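Sensor protein, Kinase (Polaromonas sp. JS666, PDB 3GRC) is probably the receiver-domain part of a sensor histidine kinase, taking up a phosphoryl group in two-component signalling. Local coordinates at residues Q41-V46 against V66-A71; Q45-P50 against D75-D80; Y51-V56 against R123-M128. All blocks are in the same frame, centred on the assembly; numbering follows the deposited sequence.

Contact 1 (Q41-V46 against V66-A71)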
# COMPACT_ATOMS: atom_id res chain seq x y z
N GLN A 41 -5.94 5.68 10.44
CA GLN A 41 -6.10 6.72 9.43
C GLN A 41 -6.35 6.11 8.06
O GLN A 41 -7.15 6.64 7.29
CB GLN A 41 -4.86 7.60 9.35
CG GLN A 41 -4.67 8.54 10.49
CD GLN A 41 -3.72 9.65 10.13
OE1 GLN A 41 -2.72 9.41 9.44
NE2 GLN A 41 -4.01 10.87 10.57
N ALA A 42 -5.67 5.01 7.77
CA ALA A 42 -5.86 4.37 6.48
C ALA A 42 -7.29 3.84 6.35
O ALA A 42 -7.94 4.03 5.31
CB ALA A 42 -4.85 3.24 6.31
N LEU A 43 -7.80 3.20 7.39
CA LEU A 43 -9.17 2.67 7.37
C LEU A 43 -10.20 3.79 7.18
O LEU A 43 -11.14 3.66 6.39
CB LEU A 43 -9.45 1.89 8.65
CG LEU A 43 -8.69 0.56 8.70
CD1 LEU A 43 -8.83 -0.12 10.06
CD2 LEU A 43 -9.24 -0.34 7.60
N GLU A 44 -10.01 4.90 7.88
CA GLU A 44 -10.92 6.04 7.77
C GLU A 44 -10.86 6.63 6.35
O GLU A 44 -11.87 6.74 5.65
CB GLU A 44 -10.53 7.12 8.77
CG GLU A 44 -11.50 8.29 8.84
CD GLU A 44 -10.98 9.48 9.65
OE1 GLU A 44 -10.34 9.27 10.71
OE2 GLU A 44 -11.23 10.63 9.24
N GLN A 45 -9.65 6.98 5.94
CA GLN A 45 -9.43 7.62 4.64
C GLN A 45 -9.78 6.82 3.39
O GLN A 45 -10.26 7.38 2.41
CB GLN A 45 -7.97 8.08 4.56
CG GLN A 45 -7.65 8.97 3.38
CD GLN A 45 -8.56 10.18 3.33
OE1 GLN A 45 -8.82 10.80 4.34
NE2 GLN A 45 -9.04 10.51 2.14
N VAL A 46 -9.55 5.51 3.42
CA VAL A 46 -9.81 4.70 2.24
C VAL A 46 -11.27 4.71 1.81
O VAL A 46 -11.58 4.53 0.63
CB VAL A 46 -9.35 3.24 2.45
CG1 VAL A 46 -10.31 2.50 3.37
CG2 VAL A 46 -9.21 2.54 1.12
N VAL A 66 0.03 -6.17 8.42
CA VAL A 66 -0.76 -7.34 8.05
C VAL A 66 -2.16 -7.28 8.65
O VAL A 66 -3.12 -7.74 8.05
CB VAL A 66 -0.06 -8.65 8.47
CG1 VAL A 66 -0.93 -9.85 8.10
CG2 VAL A 66 1.29 -8.77 7.77
N SER A 67 -2.28 -6.69 9.84
CA SER A 67 -3.57 -6.54 10.50
C SER A 67 -4.45 -5.60 9.68
O SER A 67 -5.65 -5.84 9.50
CB SER A 67 -3.38 -5.96 11.91
OG SER A 67 -4.62 -5.55 12.45
N LEU A 68 -3.84 -4.53 9.19
CA LEU A 68 -4.55 -3.56 8.37
C LEU A 68 -5.05 -4.22 7.10
O LEU A 68 -6.22 -4.09 6.74
CB LEU A 68 -3.62 -2.40 8.02
CG LEU A 68 -4.10 -1.39 6.96
CD1 LEU A 68 -5.52 -0.92 7.26
CD2 LEU A 68 -3.13 -0.23 6.94
N ILE A 69 -4.17 -4.96 6.42
CA ILE A 69 -4.54 -5.62 5.17
C ILE A 69 -5.66 -6.66 5.37
O ILE A 69 -6.56 -6.77 4.53
CB ILE A 69 -3.31 -6.29 4.50
CG1 ILE A 69 -2.30 -5.22 4.09
CG2 ILE A 69 -3.74 -7.05 3.26
CD1 ILE A 69 -0.99 -5.76 3.57
N ARG A 70 -5.59 -7.41 6.46
CA ARG A 70 -6.62 -8.40 6.76
C ARG A 70 -7.96 -7.70 6.91
O ARG A 70 -8.97 -8.16 6.37
CB ARG A 70 -6.29 -9.17 8.04
CG ARG A 70 -5.18 -10.19 7.88
CD ARG A 70 -4.99 -11.04 9.14
NE ARG A 70 -3.86 -11.95 9.01
CZ ARG A 70 -3.73 -12.88 8.06
NH1 ARG A 70 -4.67 -13.04 7.14
NH2 ARG A 70 -2.66 -13.66 8.04
N ALA A 71 -7.97 -6.60 7.66
CA ALA A 71 -9.20 -5.84 7.89
C ALA A 71 -9.79 -5.34 6.58
O ALA A 71 -11.00 -5.37 6.38
CB ALA A 71 -8.91 -4.67 8.83
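A42 and L43 on helix 39-48 meet L68 on helix 65-73, two neighbouring helices on one face of the parallel sheet of a CheY-like receiver domain. The contact between them is wholly apolar, and no hydrogen bond crosses it. L68 does most of the work, its two methyl branches taking separate partners. CD2 of L68 sits 3.9 Å from CB of A42, while CD1 of L68 lies 3.8 Å from CD2 of L43. The two leucines run alongside and past each other in opposite directions rather than meeting end on. L68 holds CG anti to its backbone N (chi1 169°), which carries the fork across to the other helix. L43 instead has CG beside its backbone N (chi1 -71°), and this brings its CD2 in over the L68 methyl. A42 and L68 also both rest on C12 and M54, side chains of two adjacent strands, so the helix pair is seated on the sheet where the two meet.

Q41 OE1 accepts from the H37 backbone N, S67 N donates to D64 OD1, and S67 OG has a weak bond to Q63. L68 CD1 is also 3.8 Å from L43 CG, so one methyl sits against the branch point as well as the CD2 of that leucine.

Contact 2 (Q45-P50 against D75-D80)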
# COMPACT_ATOMS: atom_id res chain seq x y z
N GLN A 45 -9.65 6.98 5.94
CA GLN A 45 -9.43 7.62 4.64
C GLN A 45 -9.78 6.82 3.39
O GLN A 45 -10.26 7.38 2.41
CB GLN A 45 -7.97 8.08 4.56
CG GLN A 45 -7.65 8.97 3.38
CD GLN A 45 -8.56 10.18 3.33
OE1 GLN A 45 -8.82 10.80 4.34
NE2 GLN A 45 -9.04 10.51 2.14
N VAL A 46 -9.55 5.51 3.42
CA VAL A 46 -9.81 4.70 2.24
C VAL A 46 -11.27 4.71 1.81
O VAL A 46 -11.58 4.53 0.63
CB VAL A 46 -9.35 3.24 2.45
CG1 VAL A 46 -10.31 2.50 3.37
CG2 VAL A 46 -9.21 2.54 1.12
N ALA A 47 -12.16 4.95 2.76
CA ALA A 47 -13.59 5.00 2.48
C ALA A 47 -14.03 6.39 2.02
O ALA A 47 -15.03 6.52 1.30
CB ALA A 47 -14.37 4.60 3.73
N ARG A 48 -13.28 7.42 2.40
CA ARG A 48 -13.64 8.78 2.03
C ARG A 48 -13.57 9.07 0.54
O ARG A 48 -14.14 10.05 0.07
CB ARG A 48 -12.77 9.78 2.79
CG ARG A 48 -12.88 9.71 4.30
CD ARG A 48 -12.03 10.78 4.95
NE ARG A 48 -12.49 12.11 4.58
CZ ARG A 48 -11.78 13.23 4.73
NH1 ARG A 48 -10.55 13.18 5.23
NH2 ARG A 48 -12.30 14.40 4.37
N ARG A 49 -12.87 8.23 -0.22
CA ARG A 49 -12.79 8.44 -1.66
C ARG A 49 -12.23 7.25 -2.42
O ARG A 49 -11.71 6.31 -1.82
CB ARG A 49 -11.98 9.71 -1.98
CG ARG A 49 -10.51 9.68 -1.64
CD ARG A 49 -9.85 11.04 -1.91
NE ARG A 49 -9.89 11.42 -3.32
CZ ARG A 49 -9.50 12.60 -3.81
NH1 ARG A 49 -9.01 13.55 -3.01
NH2 ARG A 49 -9.58 12.83 -5.11
N PRO A 50 -12.34 7.27 -3.75
CA PRO A 50 -11.85 6.20 -4.61
C PRO A 50 -10.32 6.18 -4.71
O PRO A 50 -9.70 7.22 -4.95
CB PRO A 50 -12.50 6.50 -5.96
CG PRO A 50 -13.75 7.25 -5.59
CD PRO A 50 -13.23 8.17 -4.52
N ASP A 75 -13.81 -6.49 4.18
CA ASP A 75 -14.84 -5.51 3.84
C ASP A 75 -15.04 -5.54 2.32
O ASP A 75 -14.10 -5.32 1.56
CB ASP A 75 -14.42 -4.11 4.28
CG ASP A 75 -15.55 -3.09 4.15
OD1 ASP A 75 -16.18 -3.03 3.08
OD2 ASP A 75 -15.79 -2.36 5.13
N SER A 76 -16.27 -5.79 1.89
CA SER A 76 -16.58 -5.88 0.46
C SER A 76 -16.12 -4.71 -0.40
O SER A 76 -15.70 -4.91 -1.54
CB SER A 76 -18.08 -6.08 0.27
OG SER A 76 -18.81 -4.92 0.64
N ARG A 77 -16.20 -3.49 0.12
CA ARG A 77 -15.82 -2.32 -0.67
C ARG A 77 -14.31 -2.10 -0.83
O ARG A 77 -13.88 -1.26 -1.62
CB ARG A 77 -16.48 -1.06 -0.10
CG ARG A 77 -16.15 -0.76 1.34
CD ARG A 77 -17.14 0.25 1.91
NE ARG A 77 -16.80 0.64 3.28
CZ ARG A 77 -17.62 1.31 4.08
NH1 ARG A 77 -18.83 1.65 3.65
NH2 ARG A 77 -17.23 1.64 5.31
N THR A 78 -13.50 -2.86 -0.09
CA THR A 78 -12.05 -2.74 -0.19
C THR A 78 -11.39 -4.10 -0.42
O THR A 78 -10.17 -4.22 -0.33
CB THR A 78 -11.45 -2.09 1.07
OG1 THR A 78 -11.84 -2.83 2.22
CG2 THR A 78 -11.92 -0.66 1.21
N ARG A 79 -12.20 -5.11 -0.72
CA ARG A 79 -11.70 -6.46 -0.95
C ARG A 79 -10.92 -6.54 -2.27
O ARG A 79 -10.03 -7.38 -2.43
CB ARG A 79 -12.88 -7.44 -0.97
CG ARG A 79 -12.49 -8.91 -1.05
CD ARG A 79 -13.72 -9.82 -1.05
NE ARG A 79 -14.55 -9.70 -2.25
CZ ARG A 79 -14.23 -10.16 -3.46
NH1 ARG A 79 -13.07 -10.79 -3.65
NH2 ARG A 79 -15.06 -10.00 -4.48
N ASP A 80 -11.25 -5.67 -3.22
CA ASP A 80 -10.59 -5.67 -4.51
C ASP A 80 -9.62 -4.51 -4.73
O ASP A 80 -9.21 -4.22 -5.85
CB ASP A 80 -11.63 -5.71 -5.63
CG ASP A 80 -12.48 -6.97 -5.58
OD1 ASP A 80 -11.90 -8.08 -5.57
OD2 ASP A 80 -13.73 -6.86 -5.55
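V46 and T78 bring their CA atoms to 8.1 Å and A47 and R77 to 8.3 Å, so that a step forward along helix 39-48 matches a step back along the 75-80 loop. No hydrogen bond spans the gap, and the touch is made by methyl groups and one guanidinium. V46 and T78 cross obliquely: the T78 methyl CG2 stands 4.2 Å from V46 CG1 and equally far from V46 CG2, fitting against both branches of the valine. With chi1 of 55°, T78 sets CG2 beside its own backbone N and anti to the carbonyl carbon, while OG1 turns elsewhere and bonds to the backbone O of L72. The threonine is buried, and its hydroxyl is thereby satisfied inside its own part of the chain. V46 also leans on L10 of strand 8-12.

In this receiver-domain fold the 75-80 segment is the connection that leaves helix 65-73 and leads into strand 82-86, and here it packs against the helix preceding strand 53-56. Farther out, R77 reaches across to the side of helix 39-48, and A47 CB lies over one face of its guanidinium, 4.4 Å from NH2. The loop is shaped from within: T78 N bonds to D75 O at 3.0 Å, and D75 OD1 accepts from R77 N as an Asx turn, although the position of that oxygen is doubtful. D75 OD2 forms a long salt bridge to R77 NE, well out of the guanidinium plane, so it rests on charge alone. On the helix, R48 NH1 makes a weak, bent bond to Q45 OE1 at 131°, whereas Q45 NE2 is bonded to Y51 OH.

Contact 3 (Y51-V56 against R123-M128)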
# COMPACT_ATOMS: atom_id res chain seq x y z
N TYR A 51 -9.74 5.00 -4.52
CA TYR A 51 -8.30 4.80 -4.61
C TYR A 51 -8.01 3.61 -5.53
O TYR A 51 -8.67 2.59 -5.43
CB TYR A 51 -7.70 4.51 -3.23
CG TYR A 51 -7.57 5.73 -2.35
CD1 TYR A 51 -6.67 6.75 -2.66
CD2 TYR A 51 -8.40 5.90 -1.24
CE1 TYR A 51 -6.60 7.90 -1.90
CE2 TYR A 51 -8.34 7.05 -0.47
CZ TYR A 51 -7.44 8.05 -0.80
OH TYR A 51 -7.41 9.19 -0.05
N ALA A 52 -7.04 3.77 -6.42
CA ALA A 52 -6.67 2.69 -7.34
C ALA A 52 -5.87 1.63 -6.58
O ALA A 52 -5.89 0.45 -6.93
CB ALA A 52 -5.84 3.24 -8.48
N ALA A 53 -5.16 2.06 -5.53
CA ALA A 53 -4.36 1.14 -4.75
C ALA A 53 -3.83 1.78 -3.48
O ALA A 53 -3.94 2.98 -3.28
CB ALA A 53 -3.20 0.62 -5.59
N MSE A 54 -3.25 0.96 -2.62
CA MSE A 54 -2.66 1.40 -1.36
C MSE A 54 -1.27 0.79 -1.22
O MSE A 54 -1.02 -0.33 -1.67
CB MSE A 54 -3.50 0.93 -0.15
CG MSE A 54 -2.87 1.18 1.23
SE MSE A 54 -4.11 0.75 2.72
CE MSE A 54 -2.93 1.36 4.19
N THR A 55 -0.35 1.54 -0.62
CA THR A 55 0.98 1.03 -0.34
C THR A 55 0.95 0.89 1.17
O THR A 55 0.45 1.78 1.87
CB THR A 55 2.11 2.00 -0.77
OG1 THR A 55 2.07 3.18 0.04
CG2 THR A 55 1.95 2.37 -2.22
N VAL A 56 1.47 -0.23 1.68
CA VAL A 56 1.46 -0.47 3.11
C VAL A 56 2.79 -0.77 3.77
O VAL A 56 3.54 -1.64 3.35
CB VAL A 56 0.51 -1.63 3.45
CG1 VAL A 56 0.53 -1.90 4.96
CG2 VAL A 56 -0.88 -1.31 2.97
N ARG A 123 0.86 -3.10 -12.44
CA ARG A 123 0.53 -4.52 -12.50
C ARG A 123 -0.60 -4.83 -11.53
O ARG A 123 -1.63 -5.39 -11.92
CB ARG A 123 1.75 -5.37 -12.09
CG ARG A 123 2.44 -6.14 -13.21
CD ARG A 123 3.09 -5.20 -14.20
NE ARG A 123 3.81 -5.89 -15.27
CZ ARG A 123 4.85 -6.70 -15.08
NH1 ARG A 123 5.32 -6.94 -13.86
NH2 ARG A 123 5.44 -7.26 -16.13
N ALA A 124 -0.41 -4.46 -10.26
CA ALA A 124 -1.41 -4.72 -9.22
C ALA A 124 -2.79 -4.17 -9.54
O ALA A 124 -3.80 -4.85 -9.35
CB ALA A 124 -0.92 -4.17 -7.89
N ILE A 125 -2.84 -2.93 -10.01
CA ILE A 125 -4.10 -2.29 -10.36
C ILE A 125 -4.80 -3.03 -11.51
O ILE A 125 -5.99 -3.33 -11.42
CB ILE A 125 -3.87 -0.82 -10.75
CG1 ILE A 125 -3.34 -0.04 -9.54
CG2 ILE A 125 -5.18 -0.21 -11.29
CD1 ILE A 125 -3.01 1.42 -9.82
N ASP A 126 -4.06 -3.33 -12.57
CA ASP A 126 -4.63 -4.02 -13.72
C ASP A 126 -5.04 -5.47 -13.42
O ASP A 126 -6.03 -5.96 -13.97
CB ASP A 126 -3.67 -3.97 -14.91
CG ASP A 126 -3.37 -2.54 -15.36
OD1 ASP A 126 -4.28 -1.67 -15.26
OD2 ASP A 126 -2.24 -2.29 -15.83
N ASN A 127 -4.31 -6.15 -12.55
CA ASN A 127 -4.67 -7.52 -12.21
C ASN A 127 -5.90 -7.54 -11.35
O ASN A 127 -6.75 -8.39 -11.53
CB ASN A 127 -3.54 -8.26 -11.51
CG ASN A 127 -3.99 -9.61 -10.96
OD1 ASN A 127 -4.08 -10.61 -11.69
ND2 ASN A 127 -4.31 -9.64 -9.66
N MSE A 128 -6.01 -6.60 -10.42
CA MSE A 128 -7.20 -6.58 -9.57
C MSE A 128 -8.45 -6.17 -10.32
O MSE A 128 -9.55 -6.55 -9.95
CB MSE A 128 -6.99 -5.65 -8.39
CG MSE A 128 -7.61 -6.11 -7.09
SE MSE A 128 -6.50 -7.47 -6.28
CE MSE A 128 -4.85 -7.02 -7.24
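The flat group at the meeting of A52 and I125 is a backbone peptide, since no aromatic ring takes part: I125 CG1 lies over one face of the A52 carbonyl group, 3.7 Å from A52 O. Backbone hydrogen bonds join A52 to R8 and A53 to L10, tying this stretch to strand 8-12. The contact places helix 114-128, the last of the receiver-domain fold, against the start of the central strand 53-56; in this family the phosphoacceptor aspartate follows at the strand's other end.

I125 supplies the helix side of the contact, with CG1 beside its backbone N (chi1 -64°) and CD1 extended beyond it (chi2 177°). That chain lies across the methyls of two small residues, and CG1 of I125 comes to 4.0 Å from A53 CB. The alanines let the helix approach closely, the CA atoms of A52 and I125 being 6.4 Å apart. Around the contact, I125 also touches F31, A52 touches P7, and A124 and A53 share A82 on the next strand. Cutting I125 back to an alanine is likely to open a gap beside A52 and A53 and leave their methyls without this apolar cover. At the far end of the isoleucine chain, CD1 of I125 stands 3.6 Å from A52 CB.

In the fold
From the N terminus, helix 39-48 is the first element used, and contacts 1 and 2 both start from it, sharing Q45 and V46. Contact 1 closes the chain from 41-46 to 66-71, around strand 53-56; contact 2 starts slightly later and reaches on to 75-80, so the two loops overlap without either enclosing the other. Contact 3 begins at 51-56, inside both loops, and closes only at 123-128, near the C terminus, crossing both. Contacts 1 and 2 hold the helices and connection on one face of the sheet, and contact 3 joins the last helix to the other face. Strand 53-56, used by contact 3, lies in sequence between the two helices of contact 1.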